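Endoglucanase(Endo-1,4-beta-glucanase)protein (Pseudomonas stutzeri, PDB 6R2J) probably hydrolyses beta-1,4-glycosidic bonds of cellulose as a family 5 glycoside hydrolase, and binds cellobiose. Local coordinates at residues F44-A48 / Q89-K93; I225-V231 / Q264-L269; V160-R164 / I194-R200; W61-S67 / N100-H105; G9-L13 / N316-I321. All coordinates share one frame; numbering follows the deposited sequence.

Contact 1. Residues F44-A48 / Q89-K93; sequences FKYYA and QNGQK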
# COMPACT_ATOMS: atom_id res chain seq x y z
N PHE A 44 -0.48 -5.36 -15.93
CA PHE A 44 -0.83 -3.95 -15.97
C PHE A 44 -1.92 -3.68 -16.99
O PHE A 44 -2.80 -2.84 -16.76
CB PHE A 44 0.41 -3.14 -16.27
CG PHE A 44 1.46 -3.27 -15.20
CD1 PHE A 44 1.48 -2.39 -14.12
CD2 PHE A 44 2.43 -4.29 -15.24
CE1 PHE A 44 2.44 -2.50 -13.15
CE2 PHE A 44 3.41 -4.40 -14.24
CZ PHE A 44 3.42 -3.51 -13.22
N LYS A 45 -1.88 -4.39 -18.13
CA LYS A 45 -2.90 -4.28 -19.16
C LYS A 45 -4.25 -4.76 -18.65
O LYS A 45 -5.28 -4.11 -18.87
CB LYS A 45 -2.48 -5.10 -20.38
CG LYS A 45 -3.41 -5.06 -21.62
CD LYS A 45 -3.97 -3.70 -21.91
CE LYS A 45 -4.66 -3.65 -23.26
NZ LYS A 45 -4.73 -4.95 -23.96
N TYR A 46 -4.29 -5.92 -17.98
CA TYR A 46 -5.55 -6.40 -17.43
C TYR A 46 -6.18 -5.35 -16.51
O TYR A 46 -7.35 -5.01 -16.67
CB TYR A 46 -5.36 -7.72 -16.68
CG TYR A 46 -6.66 -8.14 -16.02
CD1 TYR A 46 -7.70 -8.64 -16.77
CD2 TYR A 46 -6.85 -8.00 -14.65
CE1 TYR A 46 -8.90 -8.99 -16.15
CE2 TYR A 46 -8.01 -8.35 -14.04
CZ TYR A 46 -9.04 -8.84 -14.78
OH TYR A 46 -10.23 -9.18 -14.16
N TYR A 47 -5.43 -4.85 -15.54
CA TYR A 47 -6.06 -3.96 -14.56
C TYR A 47 -6.42 -2.62 -15.18
O TYR A 47 -7.48 -2.07 -14.91
CB TYR A 47 -5.21 -3.83 -13.30
CG TYR A 47 -5.19 -5.15 -12.55
CD1 TYR A 47 -6.27 -5.55 -11.75
CD2 TYR A 47 -4.13 -6.02 -12.71
CE1 TYR A 47 -6.28 -6.78 -11.09
CE2 TYR A 47 -4.10 -7.24 -12.06
CZ TYR A 47 -5.16 -7.62 -11.24
OH TYR A 47 -5.09 -8.84 -10.60
N ALA A 48 -5.58 -2.12 -16.08
CA ALA A 48 -5.97 -0.95 -16.87
C ALA A 48 -7.27 -1.22 -17.62
O ALA A 48 -8.16 -0.36 -17.68
CB ALA A 48 -4.88 -0.60 -17.88
N GLN A 89 3.17 3.12 -19.00
CA GLN A 89 2.73 2.91 -20.37
C GLN A 89 1.24 2.61 -20.42
O GLN A 89 0.58 2.91 -21.43
CB GLN A 89 3.48 1.75 -21.00
CG GLN A 89 4.93 2.03 -21.33
CD GLN A 89 5.66 0.79 -21.83
OE1 GLN A 89 6.82 0.69 -21.60
NE2 GLN A 89 4.98 -0.15 -22.49
N ASN A 90 0.70 1.99 -19.37
CA ASN A 90 -0.70 1.64 -19.29
C ASN A 90 -1.51 2.66 -18.51
O ASN A 90 -2.57 2.32 -17.99
CB ASN A 90 -0.87 0.27 -18.66
CG ASN A 90 -0.56 -0.85 -19.63
OD1 ASN A 90 -1.37 -1.17 -20.54
ND2 ASN A 90 0.63 -1.46 -19.46
N GLY A 91 -1.03 3.90 -18.44
CA GLY A 91 -1.79 4.96 -17.79
C GLY A 91 -1.98 4.80 -16.31
O GLY A 91 -2.92 5.40 -15.77
N GLN A 92 -1.11 4.05 -15.64
CA GLN A 92 -1.17 3.80 -14.20
C GLN A 92 -0.02 4.50 -13.46
O GLN A 92 1.03 4.81 -14.02
CB GLN A 92 -1.13 2.29 -13.89
CG GLN A 92 -2.35 1.52 -14.34
CD GLN A 92 -2.09 0.07 -14.68
OE1 GLN A 92 -0.98 -0.35 -15.00
NE2 GLN A 92 -3.14 -0.71 -14.62
N LYS A 93 -0.23 4.72 -12.16
CA LYS A 93 0.81 5.25 -11.28
C LYS A 93 0.93 4.35 -10.06
O LYS A 93 -0.05 3.78 -9.58
CB LYS A 93 0.56 6.72 -10.92
CG LYS A 93 0.49 7.63 -12.17
CD LYS A 93 0.39 9.11 -11.80
CE LYS A 93 0.22 9.97 -13.04
NZ LYS A 93 -0.04 11.42 -12.77

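Contact 2. Residues I225-V231 / Q264-L269; sequences IDPMIGV and QAMDNL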
# COMPACT_ATOMS: atom_id res chain seq x y z
N ILE A 225 -19.41 -11.97 9.90
CA ILE A 225 -18.94 -10.69 9.38
C ILE A 225 -20.13 -9.75 9.21
O ILE A 225 -20.98 -9.96 8.33
CB ILE A 225 -18.18 -10.89 8.06
CG1 ILE A 225 -16.94 -11.76 8.28
CG2 ILE A 225 -17.79 -9.52 7.49
CD1 ILE A 225 -16.27 -12.21 7.00
N ASP A 226 -20.19 -8.67 10.01
CA ASP A 226 -21.25 -7.68 9.85
C ASP A 226 -21.10 -6.95 8.51
O ASP A 226 -19.99 -6.65 8.10
CB ASP A 226 -21.19 -6.67 10.99
CG ASP A 226 -22.36 -5.71 11.00
OD1 ASP A 226 -22.52 -4.96 10.00
OD2 ASP A 226 -23.12 -5.68 12.00
N PRO A 227 -22.19 -6.67 7.80
CA PRO A 227 -22.05 -5.92 6.53
C PRO A 227 -21.41 -4.53 6.69
O PRO A 227 -20.94 -3.95 5.71
CB PRO A 227 -23.49 -5.84 5.99
CG PRO A 227 -24.40 -6.24 7.17
CD PRO A 227 -23.57 -7.16 8.01
N MET A 228 -21.39 -3.98 7.89
CA MET A 228 -20.87 -2.64 8.12
C MET A 228 -19.52 -2.62 8.85
O MET A 228 -19.01 -1.54 9.17
CB MET A 228 -21.90 -1.81 8.90
CG MET A 228 -23.19 -1.50 8.14
SD MET A 228 -22.90 -0.59 6.59
CE MET A 228 -22.79 1.12 7.15
N ILE A 229 -18.94 -3.79 9.11
CA ILE A 229 -17.67 -3.87 9.83
C ILE A 229 -16.58 -3.12 9.07
O ILE A 229 -15.68 -2.54 9.69
CB ILE A 229 -17.33 -5.34 10.13
CG1 ILE A 229 -16.34 -5.44 11.29
CG2 ILE A 229 -16.72 -6.06 8.95
CD1 ILE A 229 -16.76 -4.72 12.54
N GLY A 230 -16.67 -3.06 7.75
CA GLY A 230 -15.68 -2.30 7.03
C GLY A 230 -15.82 -0.82 7.30
O GLY A 230 -14.84 -0.12 7.52
N VAL A 231 -17.06 -0.31 7.30
CA VAL A 231 -17.26 1.11 7.59
C VAL A 231 -16.90 1.43 9.04
O VAL A 231 -16.33 2.49 9.34
CB VAL A 231 -18.70 1.53 7.26
CG1 VAL A 231 -18.87 2.99 7.71
CG2 VAL A 231 -19.03 1.34 5.79
N GLN A 264 -20.48 -8.24 1.09
CA GLN A 264 -21.31 -7.12 1.49
C GLN A 264 -20.47 -6.06 2.18
O GLN A 264 -20.63 -4.87 1.91
CB GLN A 264 -22.40 -7.58 2.43
CG GLN A 264 -23.56 -6.63 2.39
CD GLN A 264 -24.29 -6.71 1.06
OE1 GLN A 264 -24.46 -7.80 0.50
NE2 GLN A 264 -24.67 -5.55 0.52
N ALA A 265 -19.57 -6.49 3.08
CA ALA A 265 -18.70 -5.59 3.82
C ALA A 265 -17.80 -4.80 2.90
O ALA A 265 -17.54 -3.62 3.17
CB ALA A 265 -17.90 -6.39 4.84
N MET A 266 -17.34 -5.41 1.80
CA MET A 266 -16.50 -4.71 0.85
C MET A 266 -17.29 -3.65 0.10
O MET A 266 -16.82 -2.52 -0.04
CB MET A 266 -15.90 -5.68 -0.14
CG MET A 266 -15.01 -5.07 -1.17
SD MET A 266 -14.07 -6.31 -2.11
CE MET A 266 -13.52 -5.38 -3.57
N ASP A 267 -18.46 -4.02 -0.40
CA ASP A 267 -19.33 -3.05 -1.07
C ASP A 267 -19.60 -1.83 -0.19
O ASP A 267 -19.48 -0.68 -0.63
CB ASP A 267 -20.64 -3.74 -1.43
CG ASP A 267 -21.20 -3.26 -2.78
OD1 ASP A 267 -20.50 -3.47 -3.83
OD2 ASP A 267 -22.32 -2.69 -2.77
N ASN A 268 -19.94 -2.05 1.07
CA ASN A 268 -20.24 -0.90 1.92
C ASN A 268 -18.99 -0.12 2.27
O ASN A 268 -19.05 1.11 2.43
CB ASN A 268 -20.94 -1.38 3.17
CG ASN A 268 -22.29 -1.95 2.89
OD1 ASN A 268 -23.00 -1.46 2.00
ND2 ASN A 268 -22.67 -2.98 3.64
N LEU A 269 -17.85 -0.80 2.45
CA LEU A 269 -16.61 -0.08 2.69
C LEU A 269 -16.26 0.84 1.51
O LEU A 269 -16.03 2.03 1.69
CB LEU A 269 -15.48 -1.06 2.97
CG LEU A 269 -14.10 -0.43 3.01
CD1 LEU A 269 -13.89 0.49 4.22
CD2 LEU A 269 -13.01 -1.53 2.94
O HOH W 1 -18.48 -2.54 5.55

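Contact 3. Residues V160-R164 / I194-R200; sequences VDAIR and INDPADR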
# COMPACT_ATOMS: atom_id res chain seq x y z
N VAL A 160 11.61 10.54 5.61
CA VAL A 160 10.97 11.66 4.93
C VAL A 160 11.97 12.80 4.70
O VAL A 160 12.12 13.32 3.58
CB VAL A 160 9.73 12.16 5.70
CG1 VAL A 160 9.30 13.51 5.12
CG2 VAL A 160 8.61 11.13 5.68
N ASP A 161 12.69 13.18 5.75
CA ASP A 161 13.70 14.23 5.60
C ASP A 161 14.64 13.89 4.46
O ASP A 161 14.89 14.72 3.57
CB ASP A 161 14.47 14.42 6.91
CG ASP A 161 13.60 14.98 8.02
OD1 ASP A 161 12.52 15.53 7.73
OD2 ASP A 161 13.99 14.89 9.20
N ALA A 162 15.13 12.65 4.44
CA ALA A 162 16.10 12.22 3.44
C ALA A 162 15.50 12.25 2.04
O ALA A 162 16.14 12.73 1.09
CB ALA A 162 16.61 10.82 3.77
N ILE A 163 14.27 11.75 1.89
CA ILE A 163 13.63 11.75 0.58
C ILE A 163 13.50 13.18 0.06
O ILE A 163 13.70 13.45 -1.13
CB ILE A 163 12.24 11.07 0.68
CG1 ILE A 163 12.34 9.54 0.77
CG2 ILE A 163 11.36 11.48 -0.54
CD1 ILE A 163 10.98 8.86 1.13
N ARG A 164 13.12 14.12 0.93
CA ARG A 164 12.85 15.49 0.51
C ARG A 164 14.12 16.25 0.24
O ARG A 164 14.04 17.38 -0.27
CB ARG A 164 11.99 16.20 1.56
CG ARG A 164 10.59 15.56 1.76
CD ARG A 164 9.74 15.93 0.56
NE ARG A 164 8.33 15.59 0.71
CZ ARG A 164 7.66 14.83 -0.14
NH1 ARG A 164 8.26 14.33 -1.21
NH2 ARG A 164 6.40 14.57 0.08
N ILE A 194 4.16 13.43 11.08
CA ILE A 194 5.43 13.56 10.37
C ILE A 194 5.46 14.91 9.65
O ILE A 194 4.46 15.36 9.09
CB ILE A 194 5.60 12.39 9.37
CG1 ILE A 194 5.39 11.06 10.10
CG2 ILE A 194 6.96 12.43 8.70
CD1 ILE A 194 6.47 10.77 11.15
N ASN A 195 6.62 15.53 9.64
CA ASN A 195 6.77 16.85 9.05
C ASN A 195 7.16 16.73 7.58
O ASN A 195 8.16 16.06 7.25
CB ASN A 195 7.84 17.61 9.81
CG ASN A 195 7.47 17.85 11.25
OD1 ASN A 195 6.39 18.34 11.55
ND2 ASN A 195 8.38 17.49 12.17
N ASP A 196 6.37 17.36 6.72
CA ASP A 196 6.64 17.41 5.29
C ASP A 196 6.32 18.82 4.80
O ASP A 196 5.15 19.17 4.58
CB ASP A 196 5.86 16.39 4.47
CG ASP A 196 6.22 16.45 2.98
OD1 ASP A 196 7.26 17.04 2.61
OD2 ASP A 196 5.48 15.90 2.16
N PRO A 197 7.34 19.67 4.67
CA PRO A 197 7.09 21.03 4.16
C PRO A 197 6.61 21.04 2.71
O PRO A 197 6.17 22.10 2.23
CB PRO A 197 8.46 21.73 4.32
CG PRO A 197 9.43 20.64 4.41
CD PRO A 197 8.72 19.50 5.10
N ALA A 198 6.71 19.92 1.98
CA ALA A 198 6.23 19.85 0.60
C ALA A 198 4.71 19.74 0.56
O ALA A 198 4.12 19.87 -0.52
CB ALA A 198 6.86 18.65 -0.18
N ASP A 199 4.07 19.43 1.70
CA ASP A 199 2.64 19.13 1.76
C ASP A 199 2.27 18.02 0.77
O ASP A 199 1.31 18.10 -0.00
CB ASP A 199 1.85 20.42 1.53
CG ASP A 199 0.45 20.31 2.01
OD1 ASP A 199 0.11 19.33 2.68
OD2 ASP A 199 -0.34 21.20 1.67
N ARG A 200 3.08 16.97 0.76
CA ARG A 200 2.83 15.84 -0.12
C ARG A 200 2.95 14.55 0.63
O ARG A 200 3.66 13.63 0.24
CB ARG A 200 3.70 15.86 -1.35
CG ARG A 200 3.22 16.87 -2.39
CD ARG A 200 4.19 16.79 -3.57
NE ARG A 200 3.74 17.59 -4.72
CZ ARG A 200 3.82 18.91 -4.85
NH1 ARG A 200 4.28 19.59 -3.84
NH2 ARG A 200 3.34 19.51 -5.97

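Contact 4. Residues W61-S67 / N100-H105; sequences WERVQHS and NYGRYH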
# COMPACT_ATOMS: atom_id res chain seq x y z
N TRP A 61 13.32 -4.25 1.50
CA TRP A 61 14.62 -3.59 1.59
C TRP A 61 15.77 -4.59 1.38
O TRP A 61 16.74 -4.29 0.67
CB TRP A 61 14.67 -2.85 2.94
CG TRP A 61 15.88 -2.09 3.26
CD1 TRP A 61 17.01 -1.92 2.48
CD2 TRP A 61 16.12 -1.38 4.48
NE1 TRP A 61 17.94 -1.18 3.17
CE2 TRP A 61 17.41 -0.82 4.39
CE3 TRP A 61 15.36 -1.18 5.65
CZ2 TRP A 61 17.96 -0.06 5.42
CZ3 TRP A 61 15.92 -0.45 6.67
CH2 TRP A 61 17.21 0.09 6.55
N GLU A 62 15.63 -5.81 1.92
CA GLU A 62 16.69 -6.80 1.87
C GLU A 62 17.05 -7.20 0.44
O GLU A 62 18.16 -7.68 0.20
CB GLU A 62 16.27 -8.03 2.68
CG GLU A 62 16.22 -7.79 4.19
CD GLU A 62 14.85 -7.27 4.70
OE1 GLU A 62 13.99 -6.92 3.87
OE2 GLU A 62 14.65 -7.21 5.94
N ARG A 63 16.15 -7.02 -0.51
CA ARG A 63 16.45 -7.36 -1.89
C ARG A 63 17.00 -6.18 -2.68
O ARG A 63 17.63 -6.41 -3.72
CB ARG A 63 15.21 -8.01 -2.56
CG ARG A 63 14.92 -9.40 -2.02
CD ARG A 63 13.59 -10.00 -2.49
NE ARG A 63 13.45 -11.36 -1.92
CZ ARG A 63 12.32 -11.93 -1.50
NH1 ARG A 63 11.17 -11.29 -1.59
NH2 ARG A 63 12.34 -13.17 -1.01
N VAL A 64 16.73 -4.93 -2.25
CA VAL A 64 17.34 -3.75 -2.88
C VAL A 64 18.71 -3.46 -2.27
O VAL A 64 19.56 -2.85 -2.94
CB VAL A 64 16.50 -2.46 -2.91
CG1 VAL A 64 15.23 -2.66 -3.75
CG2 VAL A 64 16.21 -1.98 -1.48
N GLN A 65 18.92 -3.84 -1.01
CA GLN A 65 20.19 -3.65 -0.31
C GLN A 65 20.44 -4.90 0.53
O GLN A 65 19.88 -5.06 1.62
CB GLN A 65 20.18 -2.38 0.54
CG GLN A 65 21.58 -1.99 1.01
CD GLN A 65 21.59 -0.67 1.76
OE1 GLN A 65 20.64 -0.33 2.45
NE2 GLN A 65 22.66 0.10 1.60
N HIS A 66 21.32 -5.78 0.05
CA HIS A 66 21.55 -7.03 0.76
C HIS A 66 22.16 -6.82 2.15
O HIS A 66 21.98 -7.65 3.04
CB HIS A 66 22.48 -7.94 -0.04
CG HIS A 66 21.85 -8.52 -1.28
ND1 HIS A 66 22.51 -9.42 -2.10
CD2 HIS A 66 20.64 -8.31 -1.84
CE1 HIS A 66 21.72 -9.74 -3.11
NE2 HIS A 66 20.59 -9.07 -2.99
N SER A 67 22.92 -5.74 2.33
CA SER A 67 23.50 -5.41 3.62
C SER A 67 23.65 -3.90 3.71
O SER A 67 23.68 -3.21 2.69
CB SER A 67 24.84 -6.13 3.83
OG SER A 67 25.85 -5.66 2.95
N ASN A 100 8.31 -3.90 4.92
CA ASN A 100 9.30 -4.38 5.87
C ASN A 100 8.94 -4.40 7.35
O ASN A 100 9.78 -4.80 8.16
CB ASN A 100 10.62 -3.61 5.69
CG ASN A 100 11.57 -4.30 4.73
OD1 ASN A 100 11.39 -4.26 3.54
ND2 ASN A 100 12.59 -4.95 5.27
N TYR A 101 7.74 -4.00 7.75
CA TYR A 101 7.26 -4.27 9.11
C TYR A 101 8.11 -3.63 10.21
O TYR A 101 8.19 -4.16 11.32
CB TYR A 101 7.16 -5.78 9.36
CG TYR A 101 6.26 -6.50 8.38
CD1 TYR A 101 4.89 -6.47 8.52
CD2 TYR A 101 6.78 -7.16 7.30
CE1 TYR A 101 4.08 -7.09 7.61
CE2 TYR A 101 5.96 -7.78 6.38
CZ TYR A 101 4.61 -7.74 6.53
OH TYR A 101 3.83 -8.39 5.60
N GLY A 102 8.73 -2.49 9.93
CA GLY A 102 9.61 -1.84 10.88
C GLY A 102 10.98 -2.48 11.07
O GLY A 102 11.66 -2.14 12.05
N ARG A 103 11.40 -3.39 10.17
CA ARG A 103 12.57 -4.21 10.43
C ARG A 103 13.42 -4.41 9.18
O ARG A 103 12.93 -4.34 8.06
CB ARG A 103 12.18 -5.60 10.98
CG ARG A 103 11.48 -5.56 12.35
CD ARG A 103 10.67 -6.84 12.61
NE ARG A 103 10.33 -6.98 14.02
CZ ARG A 103 9.38 -6.27 14.63
NH1 ARG A 103 8.66 -5.37 13.96
NH2 ARG A 103 9.16 -6.44 15.94
N TYR A 104 14.72 -4.68 9.41
CA TYR A 104 15.69 -4.99 8.38
C TYR A 104 16.48 -6.23 8.82
O TYR A 104 17.14 -6.19 9.87
CB TYR A 104 16.61 -3.79 8.12
CG TYR A 104 17.68 -4.09 7.09
CD1 TYR A 104 17.33 -4.38 5.79
CD2 TYR A 104 19.01 -4.16 7.42
CE1 TYR A 104 18.26 -4.70 4.85
CE2 TYR A 104 19.95 -4.49 6.47
CZ TYR A 104 19.56 -4.72 5.18
OH TYR A 104 20.45 -5.03 4.20
N HIS A 105 16.42 -7.30 8.04
CA HIS A 105 17.02 -8.58 8.41
C HIS A 105 16.60 -8.98 9.82
O HIS A 105 17.40 -9.50 10.62
CB HIS A 105 18.55 -8.60 8.25
CG HIS A 105 19.01 -8.75 6.83
ND1 HIS A 105 18.59 -9.80 6.03
CD2 HIS A 105 19.82 -7.99 6.07
CE1 HIS A 105 19.15 -9.68 4.84
NE2 HIS A 105 19.87 -8.56 4.82

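Contact 5. Residues G9-L13 / N316-I321; sequences GGLAL and NDCTAI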
# COMPACT_ATOMS: atom_id res chain seq x y z
N GLY A 9 -13.87 11.49 -15.66
CA GLY A 9 -13.89 12.43 -14.56
C GLY A 9 -13.70 11.74 -13.22
O GLY A 9 -13.87 10.53 -13.07
N GLY A 10 -13.34 12.53 -12.23
CA GLY A 10 -13.01 11.98 -10.92
C GLY A 10 -11.56 11.51 -10.84
O GLY A 10 -10.74 11.70 -11.77
N LEU A 11 -11.24 10.89 -9.69
CA LEU A 11 -9.90 10.38 -9.45
C LEU A 11 -9.89 8.85 -9.50
O LEU A 11 -10.91 8.21 -9.26
CB LEU A 11 -9.36 10.84 -8.10
CG LEU A 11 -9.37 12.35 -7.88
CD1 LEU A 11 -8.78 12.65 -6.49
CD2 LEU A 11 -8.61 13.06 -8.95
N ALA A 12 -8.72 8.29 -9.86
CA ALA A 12 -8.47 6.85 -9.75
C ALA A 12 -8.19 6.57 -8.28
O ALA A 12 -7.05 6.62 -7.83
CB ALA A 12 -7.31 6.39 -10.62
N LEU A 13 -9.26 6.29 -7.51
CA LEU A 13 -9.16 6.12 -6.08
C LEU A 13 -8.87 4.68 -5.69
O LEU A 13 -8.09 4.43 -4.77
CB LEU A 13 -10.47 6.53 -5.40
CG LEU A 13 -10.87 8.00 -5.34
CD1 LEU A 13 -12.22 8.09 -4.58
CD2 LEU A 13 -9.82 8.89 -4.65
N ASN A 316 -16.28 8.33 -9.71
CA ASN A 316 -16.49 9.39 -8.74
C ASN A 316 -16.30 10.74 -9.43
O ASN A 316 -15.94 10.81 -10.61
CB ASN A 316 -15.57 9.22 -7.53
CG ASN A 316 -14.12 9.43 -7.88
OD1 ASN A 316 -13.67 10.57 -8.00
ND2 ASN A 316 -13.38 8.35 -8.06
N ASP A 317 -16.59 11.80 -8.69
CA ASP A 317 -16.38 13.17 -9.15
C ASP A 317 -15.51 13.92 -8.15
O ASP A 317 -15.68 15.13 -7.97
CB ASP A 317 -17.71 13.90 -9.36
CG ASP A 317 -18.58 13.92 -8.10
OD1 ASP A 317 -18.06 13.58 -6.99
OD2 ASP A 317 -19.79 14.25 -8.21
N CYS A 318 -14.59 13.22 -7.49
CA CYS A 318 -13.65 13.84 -6.56
C CYS A 318 -12.58 14.58 -7.36
O CYS A 318 -12.11 14.10 -8.41
CB CYS A 318 -12.94 12.74 -5.77
SG CYS A 318 -14.02 11.71 -4.81
N THR A 319 -12.15 15.72 -6.84
CA THR A 319 -11.01 16.44 -7.39
C THR A 319 -9.80 16.48 -6.46
O THR A 319 -8.69 16.77 -6.93
CB THR A 319 -11.42 17.87 -7.80
OG1 THR A 319 -12.27 18.46 -6.82
CG2 THR A 319 -12.17 17.85 -9.12
N ALA A 320 -9.97 16.15 -5.19
CA ALA A 320 -8.84 16.07 -4.27
C ALA A 320 -8.95 14.82 -3.41
O ALA A 320 -10.04 14.31 -3.13
CB ALA A 320 -8.75 17.31 -3.37
N ILE A 321 -7.78 14.32 -2.99
CA ILE A 321 -7.72 13.23 -2.03
C ILE A 321 -8.26 13.72 -0.70
O ILE A 321 -7.90 14.81 -0.23
CB ILE A 321 -6.29 12.66 -1.92
CG1 ILE A 321 -5.90 12.15 -3.32
CG2 ILE A 321 -6.24 11.59 -0.84
CD1 ILE A 321 -6.78 10.98 -3.85
O HOH W 2 -15.01 8.52 -12.40

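Contact 1. Residues F44-A48 / Q89-K93
Asn90, the residue at which the helix before it ends, brings its side chain against one turn of helix 41-49, over Phe44, Lys45 and Ala48. Its CG lies beside the backbone N and anti to the carbonyl carbon (chi1 -78°), which sets the amide across the helix backbone. On one side ND2 comes 3.6 Å from Phe44 CB, while its hydrogen bond goes elsewhere, to Leu86 O. On the other side OD1 rests 3.7 Å from Lys45 CA, and the folded lysine chain crosses the asparagine at about a right angle. Ala48 fills the next position, its CB 3.7 Å from Asn90 O. Gly91 has a positive phi and is the C-prime residue of a Schellman motif, whose bond from Gln92 N to Ala87 O turns the chain off the helix. Gln92 then reaches across with its chain extended beyond CG. Its NE2 makes a weak hydrogen bond to Phe44 O (3.0 Å, 134° at the hydrogen), an oxygen that also receives Ala48 N within the helix; NE2 has a second acceptor in Ile52 O. The other end of the amide, OE1, meets the rim of the phenyl ring in the ring plane, 3.3 Å from Phe44 CD1, with amide and ring planes 60° apart. The contact sets outer helix 41-49 of the TIM barrel against the loop that leads from helix 74-89 into strand 93-98. Phe44 continues onto Thr83, Leu86 and Ala87 of helix 74-89, Tyr47 turns inward to Val16 and Ile18 of strand 14-18, and Lys93 opens strand 93-98 by pairing with Arg53 and Ile55.

Contact 2. Residues I225-V231 / Q264-L269
Pro227, Ala265 and Asn268 carry this contact. The carbonyl of Pro227 is its polar centre: Asn268 ND2 donates to Pro227 O at 2.9 Å in an almost straight bond (177°), within the asparagine's own amide plane but well above the plane of the carbonyl. The same oxygen takes a CA-H...O contact from Ala265 CA at 3.4 Å and a hydrogen bond from a water. That water donates as well to Ala265 O and accepts from Val231 N, bridging the two backbones. Beside these bonds, Pro227 CB lies 3.7 Å from Gln264 CG, and the twice-bent Met228 chain sets SD 3.8 Å from Asn268 ND2. Ala265 CB faces Ile225 CG2 at 4.1 Å and, more loosely, Ile229 CG2. The turn carrying Pro227 is held by a capping bond from Met228 N to Asp226 OD1. One turn on, Gly230 lets the chains close up, since a CB there would collide with Leu269 CB; Leu269 CD1 lies 3.5 Å from Gly230 O. The contact thus packs the start of helix 229-244 against helix 260-276, the two outer helices that flank strand 248-252 in sequence, while Met266 turns away to Leu309 and Met310 of helix 305-311.

Contact 3. Residues V160-R164 / I194-R200
Arg164 grips the carboxylate of Asp196 side-on in a two-bond salt bridge: NE donates to OD1 and NH2 to OD2, each Arg164 nitrogen 2.6 Å from its Asp196 oxygen. The arginine chain gets there by a bend at chi2 (-74°) followed by an extended chi3, and presents the edge of its guanidinium. Asp196 has CG anti to its own nitrogen (chi1 -178°), which turns the carboxylate back over its turn. There Ala198 N reaches OD1, closing an Asx turn, and Arg200 N reaches OD2, both from the face opposite to the arginine. Four donors therefore fix the group and probably favour its charged form. Ala198 CB covers one guanidinium face, 3.5 Å from Arg164 NE, and Arg164 NH1 donates to Asp167 O and Thr170 O. Replacing Asp196 by a leucine would probably strand the arginine's charge and leave the amides of Ala198 and Arg200 without their acceptor, freeing the turn to shift. At the other end Val160 CG2 meets Ile194 CG2 at 3.7 Å, and Val160 CG1 lies 3.5 Å from Asn195 O. Helix 152-166 is thereby joined to the loop leading into strand 201-206; Val160 and Ile194 both lie on Ile174 of strand 171-175, and Ile163 touches Trp123 of helix 116-130.

Contact 4. Residues W61-S67 / N100-H105
Hydrogen bonds tie Glu62 and Trp61 to the turn at Asn100. Asn100 OD1 accepts from Trp61 N (2.8 Å, 172°), while Asn100 ND2 donates both to Glu62 OE1 (2.8 Å) and to Arg103 O, so the amide cannot easily turn over. Glu62 bends at chi2 (89°), letting OE2 take His105 N on its anti lone pair at 2.7 Å. Two further bonds end on backbone carbonyls: Tyr104 OH donates to Gln65 O at 2.6 Å and His105 NE2 to His66 O at 2.9 Å. Ring contacts fill the space between them. Tyr104 CD1 sits 3.5 Å from Trp61 CD2, the two rings obliquely inclined, and Tyr104 CB makes a CH-pi contact over the indole's six-membered ring. Trp61 NE1 donates to Gln65 OE1 in the indole plane. Glu62 CG lies over the His105 imidazole, 3.6 Å from its centroid, a second CH-pi contact. The segments follow strands 54-59 and 93-98, at the barrel end where family 5 enzymes have their active site. Chemically, the buried carboxylate is met by the side-chain amide of Asn100 and the backbone N-H of His105, which would help to stabilise its charge, while donation from NE2 probably helps to fix the histidine ring's rotation.

Contact 5. Residues G9-L13 / N316-I321
An Asx turn at Asn316, in the C-terminal tail, receives the chain just before the first barrel strand, with Asn316 holding the backbone of Leu11. The amide meets Leu11 as another peptide would: OD1 accepts from Leu11 N at 3.0 Å, and ND2 donates to Leu11 O at 2.7 Å, in the carbonyl plane and on a lone pair. OD1 also takes Cys318 N at 2.9 Å, which closes the turn; ND2 has a weak second bond to Leu314 O. The first torsion (chi1 68°) puts CG between the backbone N and carbonyl carbon, the crowded position, and folds the amide back toward Cys318. With an alanine here, Leu11 N and O and Cys318 N would probably all be left without these mates, and the turn would be less firmly held against Leu11. Gly10 allows the close approach, for a CB would run into Asn316 O; its CA makes a CA-H...O contact with Cys318 O at 3.4 Å. Leucine and isoleucine side chains complete the join. Leu11 CG lies against a carbonyl, 3.3 Å from Cys318 O, while Ile321 CD1 meets both Leu11 CD1 (3.7 Å) and Leu13 CD2 (3.8 Å). Leu13 CD1 touches Cys318 SG at 4.0 Å, and that sulfur is in a disulfide with Cys277. The contact lies at the N-terminal ends of the barrel strands: Leu13 pairs with Ser280 as strand 14-18 begins beside strand 280-285, and the disulfide ties the tail to Cys277, just past the end of helix 260-276.

In the fold
From the N terminus, residues 9-13 open contact 5, which closes only at 316-321, so the other four contacts fall within its span. Contacts 1 and 4 cross, as 44-48, 61-67, 89-93 and 100-105 alternate: contact 1 joins helix 41-49 to the loop after helix 74-89, and contact 4 joins the segments that follow strands 54-59 and 93-98. Contact 3 follows in series, fastening helix 152-166 to the approach to strand 201-206, and contact 2 closes last of the inner four, between helices 229-244 and 260-276. Contacts 2 and 4 lie on opposite sides of the chain's centre, about 35 Å between centres. Together the five clasp successive sectors of one TIM barrel, whose two chain ends contact 5 brings together.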